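PDB 3NQP: SusD superfamily protein from Bacteroides fragilis NCTC 9343, which probably binds glycans at the outer membrane and helps deliver them for uptake, as other members of the SusD family do. Local coordinates for residues A24-L35 with Y116-Y127. Numbering follows the deposited sequence.
Sequences ATAYIDGIHKHL and YLGEVYGLRAFY. With EDO (1,2-ethanediol), chain G.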
ATOM      1  N   ALA A  24      26.545  -8.162 -11.382  1.00 21.09           N
ATOM      2  CA  ALA A  24      25.166  -7.923 -11.764  1.00 19.62           C
ATOM      3  C   ALA A  24      24.232  -8.371 -10.642  1.00 19.34           C
ATOM      4  O   ALA A  24      23.310  -7.664 -10.289  1.00 20.48           O
ATOM      5  CB  ALA A  24      24.844  -8.649 -13.049  1.00 18.34           C
ATOM      6  N   THR A  25      24.485  -9.549 -10.082  1.00 17.59           N
ATOM      7  CA  THR A  25      23.652 -10.086  -9.029  1.00 17.70           C
ATOM      8  C   THR A  25      23.708  -9.212  -7.756  1.00 18.30           C
ATOM      9  O   THR A  25      22.675  -8.998  -7.104  1.00 19.82           O
ATOM     10  CB  THR A  25      24.069 -11.510  -8.737  1.00 16.20           C
ATOM     11  OG1 THR A  25      23.829 -12.301  -9.894  1.00 21.14           O
ATOM     12  CG2 THR A  25      23.274 -12.089  -7.525  1.00 17.31           C
ATOM     13  N   ALA A  26      24.907  -8.716  -7.413  1.00 20.21           N
ATOM     14  CA  ALA A  26      25.071  -7.762  -6.310  1.00 20.40           C
ATOM     15  C   ALA A  26      24.227  -6.499  -6.555  1.00 20.18           C
ATOM     16  O   ALA A  26      23.579  -5.996  -5.646  1.00 17.63           O
ATOM     17  CB  ALA A  26      26.571  -7.374  -6.086  1.00 17.41           C
ATOM     18  N   TYR A  27      24.236  -5.992  -7.776  1.00 14.52           N
ATOM     19  CA  TYR A  27      23.509  -4.795  -8.062  1.00 18.95           C
ATOM     20  C   TYR A  27      21.992  -5.053  -7.961  1.00 17.14           C
ATOM     21  O   TYR A  27      21.260  -4.196  -7.477  1.00 18.34           O
ATOM     22  CB  TYR A  27      23.922  -4.261  -9.431  1.00 17.75           C
ATOM     23  CG  TYR A  27      23.708  -2.787  -9.616  1.00 19.63           C
ATOM     24  CD1 TYR A  27      24.729  -1.877  -9.335  1.00 21.96           C
ATOM     25  CD2 TYR A  27      22.489  -2.288 -10.091  1.00 21.01           C
ATOM     26  CE1 TYR A  27      24.578  -0.525  -9.548  1.00 26.16           C
ATOM     27  CE2 TYR A  27      22.321  -0.932 -10.309  1.00 19.44           C
ATOM     28  CZ  TYR A  27      23.370  -0.048 -10.025  1.00 23.44           C
ATOM     29  OH  TYR A  27      23.237   1.288 -10.210  1.00 24.77           O
ATOM     30  N   ILE A  28      21.533  -6.238  -8.366  1.00 18.71           N
ATOM     31  CA  ILE A  28      20.128  -6.622  -8.192  1.00 16.49           C
ATOM     32  C   ILE A  28      19.744  -6.647  -6.729  1.00 18.78           C
ATOM     33  O   ILE A  28      18.643  -6.186  -6.363  1.00 16.70           O
ATOM     34  CB  ILE A  28      19.803  -8.004  -8.833  1.00 20.57           C
ATOM     35  CG1 ILE A  28      19.670  -7.848 -10.331  1.00 19.49           C
ATOM     36  CG2 ILE A  28      18.481  -8.622  -8.281  1.00 20.24           C
ATOM     37  CD1 ILE A  28      18.365  -7.204 -10.762  1.00 17.66           C
ATOM     38  N   ASP A  29      20.620  -7.187  -5.884  0.60 16.89           N
ATOM     39  CA  ASP A  29      20.368  -7.138  -4.455  0.60 17.90           C
ATOM     40  C   ASP A  29      20.273  -5.722  -3.941  0.60 16.13           C
ATOM     41  O   ASP A  29      19.409  -5.417  -3.124  0.60 16.06           O
ATOM     42  CB  ASP A  29      21.436  -7.917  -3.675  0.60 19.94           C
ATOM     43  CG  ASP A  29      21.283  -9.415  -3.828  0.60 19.59           C
ATOM     44  OD1 ASP A  29      20.404  -9.873  -4.587  0.60 24.11           O
ATOM     45  OD2 ASP A  29      22.037 -10.139  -3.169  0.60 25.23           O
ATOM     46  N   GLY A  30      21.177  -4.866  -4.406  1.00 17.87           N
ATOM     47  CA  GLY A  30      21.183  -3.449  -4.021  1.00 19.09           C
ATOM     48  C   GLY A  30      19.912  -2.762  -4.449  1.00 15.59           C
ATOM     49  O   GLY A  30      19.348  -1.979  -3.700  1.00 13.34           O
ATOM     50  N   ILE A  31      19.502  -2.999  -5.682  1.00 15.84           N
ATOM     51  CA  ILE A  31      18.216  -2.459  -6.180  1.00 15.85           C
ATOM     52  C   ILE A  31      17.076  -2.859  -5.228  1.00 14.72           C
ATOM     53  O   ILE A  31      16.214  -2.034  -4.892  1.00 13.38           O
ATOM     54  CB  ILE A  31      17.906  -2.905  -7.631  1.00 14.88           C
ATOM     55  CG1 ILE A  31      18.742  -2.098  -8.654  1.00 17.67           C
ATOM     56  CG2 ILE A  31      16.348  -2.818  -7.920  1.00 13.20           C
ATOM     57  CD1 ILE A  31      18.850  -2.771 -10.057  1.00 12.57           C
ATOM     58  N   HIS A  32      17.067  -4.112  -4.775  1.00 15.09           N
ATOM     59  CA  HIS A  32      15.996  -4.529  -3.866  1.00 16.55           C
ATOM     60  C   HIS A  32      16.074  -3.896  -2.455  1.00 16.24           C
ATOM     61  O   HIS A  32      15.063  -3.660  -1.829  1.00 11.68           O
ATOM     62  CB  HIS A  32      15.862  -6.064  -3.812  1.00 18.01           C
ATOM     63  CG  HIS A  32      15.207  -6.629  -5.028  1.00 15.57           C
ATOM     64  ND1 HIS A  32      15.883  -6.814  -6.220  1.00 17.06           N
ATOM     65  CD2 HIS A  32      13.921  -6.980  -5.263  1.00 13.29           C
ATOM     66  CE1 HIS A  32      15.043  -7.267  -7.129  1.00 16.42           C
ATOM     67  NE2 HIS A  32      13.850  -7.397  -6.570  1.00 15.57           N
ATOM     68  N   LYS A  33      17.277  -3.640  -1.955  1.00 17.10           N
ATOM     69  CA  LYS A  33      17.423  -3.057  -0.630  1.00 15.08           C
ATOM     70  C   LYS A  33      17.034  -1.564  -0.694  1.00 15.11           C
ATOM     71  O   LYS A  33      16.519  -1.010   0.262  1.00 13.95           O
ATOM     72  CB  LYS A  33      18.834  -3.254  -0.082  1.00 17.71           C
ATOM     73  CG  LYS A  33      19.193  -4.767   0.139  1.00 19.00           C
ATOM     74  CD  LYS A  33      20.409  -4.965   1.017  1.00 31.17           C
ATOM     75  CE  LYS A  33      20.761  -6.474   1.238  1.00 40.72           C
ATOM     76  NZ  LYS A  33      19.626  -7.451   0.924  1.00 37.60           N
ATOM     77  N   HIS A  34      17.290  -0.915  -1.820  0.50 14.36           N
ATOM     78  CA  HIS A  34      16.887   0.476  -1.986  0.50 13.45           C
ATOM     79  C   HIS A  34      15.375   0.542  -2.120  0.50 13.96           C
ATOM     80  O   HIS A  34      14.750   1.534  -1.729  0.50 12.85           O
ATOM     81  CB  HIS A  34      17.548   1.101  -3.224  0.50 14.42           C
ATOM     82  CG  HIS A  34      18.961   1.549  -3.003  0.50 17.48           C
ATOM     83  ND1 HIS A  34      19.961   1.355  -3.938  0.50 24.25           N
ATOM     84  CD2 HIS A  34      19.543   2.187  -1.963  0.50 23.18           C
ATOM     85  CE1 HIS A  34      21.096   1.848  -3.480  0.50 20.39           C
ATOM     86  NE2 HIS A  34      20.872   2.361  -2.283  0.50 20.00           N
ATOM     87  N   LEU A  35      14.782  -0.504  -2.693  1.00 11.50           N
ATOM     88  CA  LEU A  35      13.340  -0.582  -2.781  1.00 12.02           C
ATOM     89  C   LEU A  35      12.806  -0.768  -1.346  1.00 12.72           C
ATOM     90  O   LEU A  35      11.822  -0.126  -0.982  1.00 11.38           O
ATOM     91  CB  LEU A  35      12.885  -1.739  -3.661  1.00 13.10           C
ATOM     92  CG  LEU A  35      11.406  -2.003  -3.833  1.00 14.26           C
ATOM     93  CD1 LEU A  35      10.782  -0.822  -4.639  1.00 11.41           C
ATOM     94  CD2 LEU A  35      11.174  -3.350  -4.503  1.00 13.40           C
ATOM     95  N   TYR A 116      16.465 -10.930 -14.633  1.00 14.96           N
ATOM     96  CA  TYR A 116      16.907  -9.671 -14.077  1.00 15.34           C
ATOM     97  C   TYR A 116      16.308  -8.493 -14.830  1.00 14.28           C
ATOM     98  O   TYR A 116      15.842  -7.539 -14.212  1.00 16.24           O
ATOM     99  CB  TYR A 116      18.434  -9.577 -14.063  1.00 15.99           C
ATOM    100  CG  TYR A 116      19.147 -10.420 -13.009  1.00 16.01           C
ATOM    101  CD1 TYR A 116      18.446 -11.075 -12.001  1.00 14.98           C
ATOM    102  CD2 TYR A 116      20.534 -10.534 -13.022  1.00 19.40           C
ATOM    103  CE1 TYR A 116      19.101 -11.822 -11.016  1.00 18.24           C
ATOM    104  CE2 TYR A 116      21.217 -11.263 -12.019  1.00 19.77           C
ATOM    105  CZ  TYR A 116      20.490 -11.910 -11.035  1.00 19.91           C
ATOM    106  OH  TYR A 116      21.137 -12.617 -10.075  1.00 16.51           O
ATOM    107  N   LEU A 117      16.279  -8.557 -16.152  1.00 16.36           N
ATOM    108  CA  LEU A 117      15.713  -7.428 -16.910  1.00 15.01           C
ATOM    109  C   LEU A 117      14.178  -7.349 -16.659  1.00 15.03           C
ATOM    110  O   LEU A 117      13.631  -6.271 -16.480  1.00 15.12           O
ATOM    111  CB  LEU A 117      16.085  -7.496 -18.391  1.00 18.11           C
ATOM    112  CG  LEU A 117      17.561  -7.168 -18.647  1.00 15.73           C
ATOM    113  CD1 LEU A 117      17.961  -7.446 -20.083  1.00 15.80           C
ATOM    114  CD2 LEU A 117      17.886  -5.717 -18.203  1.00 11.12           C
ATOM    115  N   GLY A 118      13.503  -8.487 -16.551  1.00 16.01           N
ATOM    116  CA  GLY A 118      12.106  -8.493 -16.176  1.00 16.44           C
ATOM    117  C   GLY A 118      11.913  -7.770 -14.858  1.00 15.47           C
ATOM    118  O   GLY A 118      10.974  -6.986 -14.684  1.00 12.99           O
ATOM    119  N   GLU A 119      12.818  -8.003 -13.923  1.00 16.02           N
ATOM    120  CA  GLU A 119      12.657  -7.421 -12.586  1.00 13.55           C
ATOM    121  C   GLU A 119      12.838  -5.905 -12.700  1.00 16.85           C
ATOM    122  O   GLU A 119      12.041  -5.143 -12.142  1.00 15.89           O
ATOM    123  CB  GLU A 119      13.644  -7.999 -11.577  1.00 12.66           C
ATOM    124  CG  GLU A 119      13.359  -9.439 -11.196  1.00 14.25           C
ATOM    125  CD  GLU A 119      14.266  -9.972 -10.109  1.00 16.87           C
ATOM    126  OE1 GLU A 119      15.475  -9.821 -10.247  1.00 17.06           O
ATOM    127  OE2 GLU A 119      13.774 -10.579  -9.111  1.00 17.33           O
ATOM    128  N   VAL A 120      13.859  -5.473 -13.446  1.00 12.04           N
ATOM    129  CA  VAL A 120      14.268  -4.088 -13.403  1.00 13.63           C
ATOM    130  C   VAL A 120      13.294  -3.214 -14.208  1.00 15.50           C
ATOM    131  O   VAL A 120      12.975  -2.129 -13.786  1.00 18.42           O
ATOM    132  CB  VAL A 120      15.742  -3.906 -13.823  1.00 13.74           C
ATOM    133  CG1 VAL A 120      16.062  -2.460 -14.022  1.00 16.56           C
ATOM    134  CG2 VAL A 120      16.666  -4.555 -12.737  1.00 13.24           C
ATOM    135  N   TYR A 121      12.772  -3.708 -15.329  1.00 14.43           N
ATOM    136  CA  TYR A 121      11.701  -2.978 -16.033  1.00 14.86           C
ATOM    137  C   TYR A 121      10.418  -2.930 -15.235  1.00 13.10           C
ATOM    138  O   TYR A 121       9.735  -1.907 -15.224  1.00 12.63           O
ATOM    139  CB  TYR A 121      11.427  -3.593 -17.385  1.00 13.32           C
ATOM    140  CG  TYR A 121      12.405  -3.209 -18.472  1.00 16.52           C
ATOM    141  CD1 TYR A 121      12.216  -2.030 -19.213  1.00 13.13           C
ATOM    142  CD2 TYR A 121      13.471  -4.027 -18.820  1.00 17.53           C
ATOM    143  CE1 TYR A 121      13.060  -1.677 -20.246  1.00 17.66           C
ATOM    144  CE2 TYR A 121      14.350  -3.651 -19.858  1.00 16.81           C
ATOM    145  CZ  TYR A 121      14.113  -2.487 -20.570  1.00 21.55           C
ATOM    146  OH  TYR A 121      14.924  -2.113 -21.602  1.00 16.55           O
ATOM    147  N   GLY A 122      10.094  -4.020 -14.536  1.00 14.12           N
ATOM    148  CA  GLY A 122       8.963  -4.019 -13.630  1.00 10.27           C
ATOM    149  C   GLY A 122       9.073  -2.960 -12.543  1.00 12.12           C
ATOM    150  O   GLY A 122       8.091  -2.290 -12.194  1.00 13.40           O
ATOM    151  N   LEU A 123      10.247  -2.858 -11.945  1.00 12.03           N
ATOM    152  CA  LEU A 123      10.479  -1.926 -10.862  1.00 10.96           C
ATOM    153  C   LEU A 123      10.525  -0.499 -11.348  1.00 10.66           C
ATOM    154  O   LEU A 123      10.131   0.423 -10.612  1.00 11.56           O
ATOM    155  CB  LEU A 123      11.777  -2.275 -10.130  1.00 10.79           C
ATOM    156  CG  LEU A 123      11.724  -3.522  -9.249  1.00 12.45           C
ATOM    157  CD1 LEU A 123      13.139  -3.807  -8.639  1.00 14.98           C
ATOM    158  CD2 LEU A 123      10.669  -3.456  -8.139  1.00 11.92           C
ATOM    159  N   ARG A 124      10.942  -0.285 -12.593  1.00 11.87           N
ATOM    160  CA  ARG A 124      10.933   1.080 -13.104  1.00 11.64           C
ATOM    161  C   ARG A 124       9.474   1.535 -13.314  1.00 11.67           C
ATOM    162  O   ARG A 124       9.135   2.679 -12.985  1.00 12.61           O
ATOM    163  CB  ARG A 124      11.721   1.256 -14.384  1.00 11.76           C
ATOM    164  CG  ARG A 124      11.926   2.718 -14.730  1.00 12.71           C
ATOM    165  CD  ARG A 124      13.036   2.853 -15.790  1.00 14.13           C
ATOM    166  NE  ARG A 124      12.605   2.315 -17.080  1.00 16.37           N
ATOM    167  CZ  ARG A 124      13.359   2.316 -18.179  1.00 15.13           C
ATOM    168  NH1 ARG A 124      14.599   2.798 -18.144  1.00 16.51           N
ATOM    169  NH2 ARG A 124      12.872   1.858 -19.318  1.00 18.34           N
ATOM    170  N   ALA A 125       8.616   0.634 -13.791  1.00 12.26           N
ATOM    171  CA  ALA A 125       7.182   0.880 -13.823  1.00 12.53           C
ATOM    172  C   ALA A 125       6.627   1.180 -12.416  1.00 12.06           C
ATOM    173  O   ALA A 125       5.786   2.048 -12.235  1.00 10.90           O
ATOM    174  CB  ALA A 125       6.435  -0.341 -14.406  1.00 11.38           C
ATOM    175  N   PHE A 126       7.038   0.374 -11.444  1.00 11.65           N
ATOM    176  CA  PHE A 126       6.551   0.503 -10.094  1.00 14.50           C
ATOM    177  C   PHE A 126       6.803   1.906  -9.550  1.00 12.28           C
ATOM    178  O   PHE A 126       5.904   2.538  -9.016  1.00 12.43           O
ATOM    179  CB  PHE A 126       7.214  -0.541  -9.208  1.00 13.45           C
ATOM    180  CG  PHE A 126       6.868  -0.407  -7.768  1.00 11.58           C
ATOM    181  CD1 PHE A 126       5.735  -1.009  -7.269  1.00 17.27           C
ATOM    182  CD2 PHE A 126       7.679   0.306  -6.918  1.00 19.13           C
ATOM    183  CE1 PHE A 126       5.415  -0.897  -5.950  1.00 14.89           C
ATOM    184  CE2 PHE A 126       7.368   0.429  -5.580  1.00 21.81           C
ATOM    185  CZ  PHE A 126       6.221  -0.178  -5.097  1.00 17.56           C
ATOM    186  N   TYR A 127       8.040   2.364  -9.654  1.00 11.19           N
ATOM    187  CA  TYR A 127       8.392   3.659  -9.141  1.00 13.66           C
ATOM    188  C   TYR A 127       7.661   4.751  -9.919  1.00 13.23           C
ATOM    189  O   TYR A 127       7.099   5.654  -9.336  1.00  9.46           O
ATOM    190  CB  TYR A 127       9.894   3.892  -9.231  1.00 13.29           C
ATOM    191  CG  TYR A 127      10.723   3.204  -8.154  1.00 14.02           C
ATOM    192  CD1 TYR A 127      10.510   3.447  -6.789  1.00 13.01           C
ATOM    193  CD2 TYR A 127      11.758   2.358  -8.496  1.00 18.36           C
ATOM    194  CE1 TYR A 127      11.314   2.836  -5.793  1.00 18.27           C
ATOM    195  CE2 TYR A 127      12.570   1.759  -7.512  1.00 18.22           C
ATOM    196  CZ  TYR A 127      12.363   2.003  -6.183  1.00 18.38           C
ATOM    197  OH  TYR A 127      13.201   1.394  -5.254  1.00 15.03           O
TER
HETATM  198  C1  EDO G1007      16.501  -9.344   0.704  1.00 41.99           C
HETATM  199  O1  EDO G1007      17.105  -8.320   1.522  1.00 45.18           O
HETATM  200  C2  EDO G1007      16.104  -8.756  -0.644  1.00 38.78           C
HETATM  201  O2  EDO G1007      17.304  -8.356  -1.321  1.00 46.66           O
HETATM  202  O   HOH W   1      15.313   0.049  -6.205  1.00 16.05           O
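The ring of Tyr116 reaches across to helix 21-37 and is gripped in two ways. Ile28 CG1 sits over the centre of one face, 3.7 Å from the ring centroid, a CH-pi contact, while OH donates to Thr25 OG1 at 2.7 Å. Tyrosine suits this place, its broad face packing on a branched chain and its polar end meeting threonine, whose OG1 also bonds Glu21. Branched residues fill the apolar gap beyond: Val120 CG2 touches CD1 of Ile28 and Ile31, and Leu123 CD1 presses on Ile31 CG2 at a tight 3.4 Å. His32 offers Leu123 CD1 a flat face and has a partner at each nitrogen: ND1 donates almost straight (171°) to Ile28 O, fixing the ring, and NE2 accepts from Trp198 N. The buried Glu119 carboxylate lies against Ile28 CG2, its OE2 4.1 Å from His32 NE2, near but not bonded. With CG anti to the backbone N (chi1 178°), Leu35 spreads its fork across the gap, CD2 meeting Leu123 CD2 and CD1 touching Phe126 and Tyr127. A water joins Tyr127 OH to Ile31 O. The roughly parallel segments (26°, axes 11.5 Å apart) are consistent with TPR-like helix packing; helix 89-102 flanks both, helix 163-181 packs on 116-127, and strand 265-269 meets Leu35.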